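Local coordinates for protein tyrosinase (Aspergillus oryzae, PDB 6JU8) that probably catalyses the oxidation of L-tyrosine and L-dopa by O2 to L-dopaquinone, using a dinuclear copper centre, at residues T102-H107 with M326-I331; R289-G294 with D380-I385; L296-F301 with D398-S403. The protein carries 1 engineered substitution. All coordinates share one frame; numbering follows the deposited sequence.

How the interactions relate
The copper-binding central domain accounts for interactions 1 and 2 in full. Both are buried helix-helix contacts. None of the three has a hydrogen bond across its segments. In interaction 1 a phenyl ring and a glutamate chain stack right at the copper site; interaction 2 is aliphatic and lies further from the metals. Leu328 of interaction 1 packs on Leu290 and Thr383 of interaction 2, so the two form one core. Interaction 3 lies further out, where the start of helix 298-302 meets a loop after helix 371-389. Its touching residues are buried, but much of 398-403 is exposed; its polar bonds lie within the segments or run to Asp397. Leu328 N probably donates to Phe301 O, linking interactions 1 and 3.

Interaction 1. Residues T102-H107 with M326-I331; sequences TFPTWH and MNLEAI. With CU (copper (II) ion), chain C.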
loop_
_atom_site.group_PDB
_atom_site.type_symbol
_atom_site.label_atom_id
_atom_site.label_comp_id
_atom_site.label_asym_id
_atom_site.label_seq_id
_atom_site.Cartn_x
_atom_site.Cartn_y
_atom_site.Cartn_z
ATOM N N THR A 102 -23.060 -25.896 9.151
ATOM C CA THR A 102 -22.190 -26.383 8.086
ATOM C C THR A 102 -21.168 -25.339 7.657
ATOM O O THR A 102 -20.413 -25.584 6.717
ATOM C CB THR A 102 -23.065 -26.840 6.894
ATOM O OG1 THR A 102 -24.020 -25.790 6.662
ATOM C CG2 THR A 102 -23.814 -28.141 7.172
ATOM N N PHE A 103 -21.097 -24.195 8.325
ATOM C CA PHE A 103 -20.046 -23.219 7.987
ATOM C C PHE A 103 -18.680 -23.873 7.962
ATOM O O PHE A 103 -17.932 -23.696 6.982
ATOM C CB PHE A 103 -20.131 -22.039 8.973
ATOM C CG PHE A 103 -18.860 -21.231 9.067
ATOM C CD1 PHE A 103 -18.557 -20.298 8.070
ATOM C CD2 PHE A 103 -17.960 -21.423 10.119
ATOM C CE1 PHE A 103 -17.385 -19.568 8.100
ATOM C CE2 PHE A 103 -16.766 -20.708 10.134
ATOM C CZ PHE A 103 -16.471 -19.811 9.114
ATOM N N PRO A 104 -18.229 -24.633 8.956
ATOM C CA PRO A 104 -16.858 -25.178 8.857
ATOM C C PRO A 104 -16.713 -26.218 7.771
ATOM O O PRO A 104 -15.628 -26.342 7.175
ATOM C CB PRO A 104 -16.636 -25.816 10.242
ATOM C CG PRO A 104 -17.619 -25.103 11.137
ATOM C CD PRO A 104 -18.851 -24.903 10.274
ATOM N N THR A 105 -17.766 -27.026 7.528
ATOM C CA THR A 105 -17.567 -28.131 6.575
ATOM C C THR A 105 -17.686 -27.660 5.143
ATOM O O THR A 105 -16.926 -28.110 4.261
ATOM C CB THR A 105 -18.539 -29.287 6.886
ATOM O OG1 THR A 105 -19.837 -28.703 7.025
ATOM C CG2 THR A 105 -18.134 -29.961 8.195
ATOM N N TRP A 106 -18.593 -26.711 4.879
ATOM C CA TRP A 106 -18.606 -26.129 3.518
ATOM C C TRP A 106 -17.240 -25.561 3.203
ATOM O O TRP A 106 -16.667 -25.786 2.123
ATOM C CB TRP A 106 -19.725 -25.058 3.419
ATOM C CG TRP A 106 -19.859 -24.599 1.989
ATOM C CD1 TRP A 106 -20.712 -25.132 1.061
ATOM C CD2 TRP A 106 -19.136 -23.564 1.335
ATOM N NE1 TRP A 106 -20.567 -24.488 -0.158
ATOM C CE2 TRP A 106 -19.595 -23.524 -0.001
ATOM C CE3 TRP A 106 -18.124 -22.673 1.739
ATOM C CZ2 TRP A 106 -19.085 -22.620 -0.936
ATOM C CZ3 TRP A 106 -17.629 -21.775 0.810
ATOM C CH2 TRP A 106 -18.102 -21.751 -0.521
ATOM N N HIS A 107 -16.667 -24.785 4.143
ATOM C CA HIS A 107 -15.375 -24.164 3.863
ATOM C C HIS A 107 -14.246 -25.172 3.834
ATOM O O HIS A 107 -13.271 -24.946 3.087
ATOM C CB HIS A 107 -15.102 -23.036 4.873
ATOM C CG HIS A 107 -15.947 -21.832 4.621
ATOM N ND1 HIS A 107 -17.236 -21.662 5.113
ATOM C CD2 HIS A 107 -15.710 -20.717 3.892
ATOM C CE1 HIS A 107 -17.722 -20.489 4.705
ATOM N NE2 HIS A 107 -16.818 -19.897 3.949
ATOM N N MET A 326 -16.097 -17.103 22.486
ATOM C CA MET A 326 -16.724 -16.756 21.215
ATOM C C MET A 326 -16.575 -17.914 20.233
ATOM O O MET A 326 -15.500 -18.511 20.163
ATOM C CB MET A 326 -16.056 -15.494 20.662
ATOM C CG MET A 326 -16.594 -15.023 19.326
ATOM S SD MET A 326 -15.854 -13.457 18.848
ATOM C CE MET A 326 -16.569 -12.327 20.029
ATOM N N ASN A 327 -17.623 -18.248 19.481
ATOM C CA ASN A 327 -17.569 -19.380 18.557
ATOM C C ASN A 327 -16.627 -19.132 17.371
ATOM O O ASN A 327 -16.206 -18.012 17.076
ATOM C CB ASN A 327 -18.990 -19.716 18.095
ATOM C CG ASN A 327 -19.592 -18.658 17.214
ATOM O OD1 ASN A 327 -19.231 -18.537 16.050
ATOM N ND2 ASN A 327 -20.532 -17.874 17.749
ATOM N N LEU A 328 -16.303 -20.215 16.659
ATOM C CA LEU A 328 -15.373 -20.173 15.543
ATOM C C LEU A 328 -15.781 -19.182 14.454
ATOM O O LEU A 328 -14.977 -18.396 13.929
ATOM C CB LEU A 328 -15.316 -21.567 14.896
ATOM C CG LEU A 328 -14.444 -21.684 13.641
ATOM C CD1 LEU A 328 -12.972 -21.724 14.043
ATOM C CD2 LEU A 328 -14.833 -22.927 12.851
ATOM N N GLU A 329 -17.070 -19.195 14.089
ATOM C CA GLU A 329 -17.517 -18.353 12.983
ATOM C C GLU A 329 -17.436 -16.876 13.378
ATOM O O GLU A 329 -17.011 -16.054 12.560
ATOM C CB GLU A 329 -18.947 -18.712 12.589
ATOM C CG GLU A 329 -19.419 -17.989 11.340
ATOM C CD GLU A 329 -20.770 -18.452 10.837
ATOM O OE1 GLU A 329 -21.512 -19.189 11.523
ATOM O OE2 GLU A 329 -21.108 -18.016 9.718
ATOM N N ALA A 330 -17.821 -16.548 14.603
ATOM C CA ALA A 330 -17.762 -15.168 15.100
ATOM C C ALA A 330 -16.326 -14.669 15.115
ATOM O O ALA A 330 -16.035 -13.521 14.750
ATOM C CB ALA A 330 -18.407 -15.114 16.489
ATOM N N ILE A 331 -15.383 -15.483 15.610
ATOM C CA ILE A 331 -13.983 -15.058 15.586
ATOM C C ILE A 331 -13.565 -14.788 14.142
ATOM O O ILE A 331 -12.969 -13.768 13.793
ATOM C CB ILE A 331 -13.037 -16.084 16.232
ATOM C CG1 ILE A 331 -13.314 -16.223 17.739
ATOM C CG2 ILE A 331 -11.585 -15.717 15.979
ATOM C CD1 ILE A 331 -12.506 -17.308 18.427
HETATM CU CU CU C . -17.379 -18.032 3.509
HETATM O O HOH W 1 -16.191 -16.803 4.400
#
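The contact of Phe103 with Glu329 lies next to the dinuclear copper site of tyrosinase. Glu329 runs across one face of the phenyl ring. Its CG lies 3.8 Å from the Phe103 ring centroid, only 5° off the normal, which is a CH-pi contact. The carboxylate lies over the CG-CD1 side of the ring, its plane 8° from the ring plane, so the two flat groups are stacked. An extended chain, with CG anti to the backbone N (chi1 -173°), lays Glu329 in this way. The carboxylate is held by bonds from outside: Asn99 N reaches OE2, while Thr304 N and Ser303 OG reach OE1. Leu328 meets the edge of the ring instead, with CD2 4.0 Å from Phe103 CE2. The same methyl touches Pro104, CD2 to CG at 3.9 Å. These residues belong to the first turns of helices 103-129 and 328-340, part of the helical core that surrounds the coppers in this family. Asn327 is the N-cap of the latter helix, its OD1 accepting from Ala330 N at 2.8 Å. One copper is bound by His107 NE2 at 2.0 Å and by a water at 1.9 Å, with His71 and His98 completing the set. His107 ND1 donates to Phe103 O at 2.8 Å, close to the imidazole plane. Together with the copper on NE2, this bond holds the ring in its rotation, and the Trp106 ring lies over one of its faces. The Phe103 ring also meets that of His332, a ligand of the second copper.

Interaction 2. Residues R289-G294 with D380-I385; sequences RLLTTG and DRLTAI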
loop_
_atom_site.group_PDB
_atom_site.type_symbol
_atom_site.label_atom_id
_atom_site.label_comp_id
_atom_site.label_asym_id
_atom_site.label_seq_id
_atom_site.Cartn_x
_atom_site.Cartn_y
_atom_site.Cartn_z
ATOM N N ARG A 289 -9.319 -19.566 24.148
ATOM C CA ARG A 289 -10.571 -19.940 24.811
ATOM C C ARG A 289 -11.407 -20.847 23.905
ATOM O O ARG A 289 -12.054 -21.781 24.376
ATOM C CB ARG A 289 -11.336 -18.649 25.134
ATOM C CG ARG A 289 -10.695 -17.851 26.271
ATOM C CD ARG A 289 -11.472 -16.556 26.503
ATOM N NE ARG A 289 -10.795 -15.736 27.505
ATOM C CZ ARG A 289 -11.380 -14.951 28.385
ATOM N NH1 ARG A 289 -12.699 -14.820 28.417
ATOM N NH2 ARG A 289 -10.637 -14.267 29.240
ATOM N N LEU A 290 -11.417 -20.590 22.598
ATOM C CA LEU A 290 -12.179 -21.416 21.662
ATOM C C LEU A 290 -11.731 -22.859 21.727
ATOM O O LEU A 290 -12.541 -23.789 21.677
ATOM C CB LEU A 290 -12.001 -20.910 20.226
ATOM C CG LEU A 290 -12.741 -21.752 19.168
ATOM C CD1 LEU A 290 -14.245 -21.615 19.293
ATOM C CD2 LEU A 290 -12.266 -21.365 17.771
ATOM N N LEU A 291 -10.414 -23.053 21.803
ATOM C CA LEU A 291 -9.838 -24.387 21.724
ATOM C C LEU A 291 -9.821 -25.115 23.055
ATOM O O LEU A 291 -9.614 -26.345 23.054
ATOM C CB LEU A 291 -8.399 -24.287 21.173
ATOM C CG LEU A 291 -8.273 -23.687 19.774
ATOM C CD1 LEU A 291 -6.821 -23.572 19.376
ATOM C CD2 LEU A 291 -9.066 -24.497 18.732
ATOM N N THR A 292 -10.015 -24.407 24.174
ATOM C CA THR A 292 -9.825 -25.039 25.475
ATOM C C THR A 292 -11.059 -24.985 26.364
ATOM O O THR A 292 -11.039 -25.623 27.424
ATOM C CB THR A 292 -8.658 -24.387 26.241
ATOM O OG1 THR A 292 -8.923 -22.993 26.438
ATOM C CG2 THR A 292 -7.356 -24.543 25.471
ATOM N N THR A 293 -12.106 -24.263 25.994
ATOM C CA THR A 293 -13.310 -24.207 26.835
ATOM C C THR A 293 -14.023 -25.545 26.793
ATOM O O THR A 293 -14.408 -26.020 25.729
ATOM C CB THR A 293 -14.247 -23.073 26.387
ATOM O OG1 THR A 293 -13.620 -21.798 26.603
ATOM C CG2 THR A 293 -15.538 -23.067 27.200
ATOM N N GLY A 294 -14.222 -26.205 27.930
ATOM C CA GLY A 294 -14.847 -27.522 27.888
ATOM C C GLY A 294 -16.351 -27.491 27.802
ATOM O O GLY A 294 -16.994 -26.478 28.079
ATOM N N ASP A 380 -9.947 -23.950 9.046
ATOM C CA ASP A 380 -10.012 -25.409 8.916
ATOM C C ASP A 380 -9.163 -26.105 9.966
ATOM O O ASP A 380 -9.576 -27.115 10.559
ATOM C CB ASP A 380 -9.553 -25.825 7.502
ATOM C CG ASP A 380 -9.929 -27.286 7.291
ATOM O OD1 ASP A 380 -11.150 -27.538 7.227
ATOM O OD2 ASP A 380 -9.032 -28.155 7.234
ATOM N N ARG A 381 -7.962 -25.580 10.196
ATOM C CA ARG A 381 -7.046 -26.095 11.231
ATOM C C ARG A 381 -7.657 -25.990 12.627
ATOM O O ARG A 381 -7.582 -26.931 13.425
ATOM C CB ARG A 381 -5.728 -25.314 11.107
ATOM C CG ARG A 381 -4.708 -25.691 12.206
ATOM C CD ARG A 381 -3.369 -25.004 11.872
ATOM N NE ARG A 381 -2.451 -25.044 12.999
ATOM C CZ ARG A 381 -2.468 -24.158 14.002
ATOM N NH1 ARG A 381 -3.371 -23.173 14.021
ATOM N NH2 ARG A 381 -1.608 -24.259 14.999
ATOM N N LEU A 382 -8.258 -24.836 12.934
ATOM C CA LEU A 382 -8.902 -24.667 14.237
ATOM C C LEU A 382 -10.043 -25.664 14.403
ATOM O O LEU A 382 -10.238 -26.235 15.475
ATOM C CB LEU A 382 -9.433 -23.246 14.391
ATOM C CG LEU A 382 -8.352 -22.155 14.521
ATOM C CD1 LEU A 382 -9.009 -20.788 14.540
ATOM C CD2 LEU A 382 -7.488 -22.377 15.758
ATOM N N THR A 383 -10.780 -25.909 13.326
ATOM C CA THR A 383 -11.830 -26.933 13.350
ATOM C C THR A 383 -11.203 -28.291 13.647
ATOM O O THR A 383 -11.741 -29.057 14.479
ATOM C CB THR A 383 -12.620 -26.956 12.045
ATOM O OG1 THR A 383 -13.225 -25.667 11.849
ATOM C CG2 THR A 383 -13.760 -27.965 12.135
ATOM N N ALA A 384 -10.125 -28.653 12.951
ATOM C CA ALA A 384 -9.484 -29.954 13.168
ATOM C C ALA A 384 -8.953 -30.067 14.575
ATOM O O ALA A 384 -9.062 -31.123 15.217
ATOM C CB ALA A 384 -8.351 -30.111 12.141
ATOM N N ILE A 385 -8.349 -28.999 15.113
ATOM C CA ILE A 385 -7.903 -29.021 16.525
ATOM C C ILE A 385 -9.066 -29.293 17.463
ATOM O O ILE A 385 -9.013 -30.156 18.357
ATOM C CB ILE A 385 -7.230 -27.691 16.919
ATOM C CG1 ILE A 385 -5.940 -27.460 16.125
ATOM C CG2 ILE A 385 -6.980 -27.653 18.428
ATOM C CD1 ILE A 385 -5.404 -26.045 16.212
#
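Arg289 O, two residues before the Leu291 that makes this contact, is gripped twice by Thr293. The hydroxyl OG1 of Thr293 donates to Arg289 O at 2.7 Å, and the backbone N of Thr293 does so at 3.0 Å. The two donors come from opposite faces of the carbonyl plane. Together they close the last turn of helix 283-292; Thr293 is the first residue to leave helical geometry. Across the contact no hydrogen bond forms. Leu291 extends its two methyls to helix 371-389 of the central domain, the helix that also carries the copper ligand His376. CD1 of Leu291 lies 3.9 Å from CD2 of Leu382, and the two side chains cross at about a right angle. CD2 of Leu291 sits 3.8 Å from CG2 of Ile385. With chi1 at -64°, CG1 of Ile385 stands beside the backbone N of Ile385 and CG2 is anti to that N, which puts CG2 toward Leu291 CD2. Leu291 therefore fits against two residues one turn apart on the same helix face. Leu382 also touches Leu328 of helix 328-340, and Ile385 packs on Ile448 and Ile452 of helix 448-456. CD1 of Ile385 lies over one face of the Arg381 guanidinium, whose NH2 is hydrogen-bonded to Tyr456 OH.

Interaction 3. Residues L296-F301 with D398-S403; sequences LNWGEF and DKSKVS
Van der Waals contacts join Ser400 to Trp298 and Gly299. The Ser400 side chain meets the edge of the indole, near its plane, with OG 3.7 Å from CD1 of Trp298. CB of Ser400 lies 3.9 Å from CA of Gly299. Glycine has no side chain here, and the backbones come close, with the CA atoms of Gly299 and Ser400 5.1 Å apart.

Hydrogen bonds act around this contact. Asp397, just before the 398-403 segment, bridges it: its OD1 bonds with both Ser400 OG and Gly299 N. With chi1 at 76°, Ser400 OG sits between its backbone N and carbonyl carbon, where it meets the indole edge and also reaches Asp397 OD1. Asn297 and Glu300 form a capping box at the start of helix 298-302. Glu300 N donates to Asn297 OD1 at 2.8 Å, nearly in line with the C=O bond. In return Asn297 N donates to Glu300 OE2 at 2.9 Å, on the lone pair away from OE1. Ser400 O takes two bonds, from Ser403 OG at 2.9 Å and Ser403 N at 3.2 Å, which tighten the turn.

Aromatic contacts extend from both segments. Trp298 meets the rings of Trp394 and Phe395, and Lys399 makes a cation-pi contact with Tyr306. The indole reaches inward to Thr383 and Trp386 of helix 371-389, so helix 298-302 lies between that helix and the loop leading to strand 412-415.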
loop_
_atom_site.group_PDB
_atom_site.type_symbol
_atom_site.label_atom_id
_atom_site.label_comp_id
_atom_site.label_asym_id
_atom_site.label_seq_id
_atom_site.Cartn_x
_atom_site.Cartn_y
_atom_site.Cartn_z
ATOM N N LEU A 296 -18.553 -27.892 25.355
ATOM C CA LEU A 296 -19.263 -27.304 24.235
ATOM C C LEU A 296 -19.669 -28.332 23.190
ATOM O O LEU A 296 -19.002 -29.360 22.978
ATOM C CB LEU A 296 -18.358 -26.269 23.552
ATOM C CG LEU A 296 -17.828 -25.147 24.443
ATOM C CD1 LEU A 296 -17.150 -24.088 23.581
ATOM C CD2 LEU A 296 -18.934 -24.552 25.295
ATOM N N ASN A 297 -20.781 -28.083 22.509
ATOM C CA ASN A 297 -21.223 -28.987 21.456
ATOM C C ASN A 297 -20.874 -28.399 20.095
ATOM O O ASN A 297 -20.385 -27.259 19.966
ATOM C CB ASN A 297 -22.707 -29.334 21.624
ATOM C CG ASN A 297 -23.654 -28.171 21.463
ATOM O OD1 ASN A 297 -23.459 -27.300 20.622
ATOM N ND2 ASN A 297 -24.762 -28.144 22.230
ATOM N N TRP A 298 -21.078 -29.196 19.045
ATOM C CA TRP A 298 -20.764 -28.802 17.686
ATOM C C TRP A 298 -21.522 -27.542 17.288
ATOM O O TRP A 298 -20.965 -26.622 16.659
ATOM C CB TRP A 298 -21.078 -29.924 16.664
ATOM C CG TRP A 298 -20.833 -29.427 15.258
ATOM C CD1 TRP A 298 -21.793 -29.009 14.367
ATOM C CD2 TRP A 298 -19.576 -29.260 14.605
ATOM N NE1 TRP A 298 -21.200 -28.604 13.194
ATOM C CE2 TRP A 298 -19.840 -28.750 13.321
ATOM C CE3 TRP A 298 -18.245 -29.505 14.991
ATOM C CZ2 TRP A 298 -18.821 -28.473 12.406
ATOM C CZ3 TRP A 298 -17.238 -29.223 14.082
ATOM C CH2 TRP A 298 -17.531 -28.718 12.813
ATOM N N GLY A 299 -22.809 -27.480 17.618
ATOM C CA GLY A 299 -23.633 -26.331 17.221
ATOM C C GLY A 299 -23.030 -25.046 17.774
ATOM O O GLY A 299 -22.928 -24.016 17.077
ATOM N N GLU A 300 -22.673 -25.062 19.063
ATOM C CA GLU A 300 -22.173 -23.876 19.743
ATOM C C GLU A 300 -20.797 -23.473 19.225
ATOM O O GLU A 300 -20.469 -22.282 19.193
ATOM C CB GLU A 300 -22.034 -24.110 21.250
ATOM C CG GLU A 300 -23.285 -24.502 21.984
ATOM C CD GLU A 300 -22.919 -24.830 23.433
ATOM O OE1 GLU A 300 -23.338 -24.056 24.302
ATOM O OE2 GLU A 300 -22.264 -25.855 23.699
ATOM N N PHE A 301 -19.960 -24.463 18.897
ATOM C CA PHE A 301 -18.602 -24.203 18.405
ATOM C C PHE A 301 -18.654 -23.605 17.001
ATOM O O PHE A 301 -17.910 -22.679 16.678
ATOM C CB PHE A 301 -17.819 -25.520 18.376
ATOM C CG PHE A 301 -16.560 -25.452 17.562
ATOM C CD1 PHE A 301 -15.417 -24.848 18.081
ATOM C CD2 PHE A 301 -16.529 -25.961 16.271
ATOM C CE1 PHE A 301 -14.267 -24.704 17.322
ATOM C CE2 PHE A 301 -15.367 -25.855 15.524
ATOM C CZ PHE A 301 -14.250 -25.236 16.047
ATOM N N ASP A 398 -29.126 -30.893 19.548
ATOM C CA ASP A 398 -30.492 -30.741 19.065
ATOM C C ASP A 398 -30.629 -29.699 17.971
ATOM O O ASP A 398 -31.521 -29.757 17.111
ATOM C CB ASP A 398 -31.420 -30.412 20.238
ATOM C CG ASP A 398 -31.550 -31.575 21.198
ATOM O OD1 ASP A 398 -31.382 -32.743 20.803
ATOM O OD2 ASP A 398 -31.798 -31.292 22.388
ATOM N N LYS A 399 -29.737 -28.704 17.959
ATOM C CA LYS A 399 -29.848 -27.642 16.968
ATOM C C LYS A 399 -29.156 -27.989 15.662
ATOM O O LYS A 399 -29.702 -27.808 14.567
ATOM C CB LYS A 399 -29.273 -26.341 17.523
ATOM C CG LYS A 399 -30.085 -25.768 18.671
ATOM C CD LYS A 399 -29.696 -24.323 18.940
ATOM C CE LYS A 399 -30.043 -23.991 20.380
ATOM N NZ LYS A 399 -30.061 -22.524 20.578
ATOM N N SER A 400 -27.954 -28.547 15.740
ATOM C CA SER A 400 -27.163 -28.723 14.511
ATOM C C SER A 400 -27.496 -30.018 13.793
ATOM O O SER A 400 -27.087 -30.195 12.632
ATOM C CB SER A 400 -25.680 -28.596 14.872
ATOM O OG SER A 400 -25.196 -29.761 15.512
ATOM N N LYS A 401 -28.274 -30.904 14.408
ATOM C CA LYS A 401 -28.479 -32.206 13.771
ATOM C C LYS A 401 -29.238 -32.061 12.462
ATOM O O LYS A 401 -29.010 -32.851 11.542
ATOM C CB LYS A 401 -29.226 -33.147 14.728
ATOM C CG LYS A 401 -30.643 -32.703 15.101
ATOM C CD LYS A 401 -31.197 -33.608 16.202
ATOM C CE LYS A 401 -32.612 -33.231 16.581
ATOM N NZ LYS A 401 -33.668 -34.000 15.879
ATOM N N VAL A 402 -30.101 -31.061 12.333
ATOM C CA VAL A 402 -30.914 -30.984 11.105
ATOM C C VAL A 402 -30.080 -30.691 9.866
ATOM O O VAL A 402 -30.419 -31.069 8.731
ATOM C CB VAL A 402 -32.058 -29.966 11.291
ATOM C CG1 VAL A 402 -31.514 -28.569 11.557
ATOM C CG2 VAL A 402 -33.009 -29.994 10.103
ATOM N N SER A 403 -28.947 -30.035 10.035
ATOM C CA SER A 403 -28.100 -29.608 8.925
ATOM C C SER A 403 -27.105 -30.667 8.498
ATOM O O SER A 403 -26.450 -30.516 7.450
ATOM C CB SER A 403 -27.359 -28.320 9.305
ATOM O OG SER A 403 -26.356 -28.593 10.266
#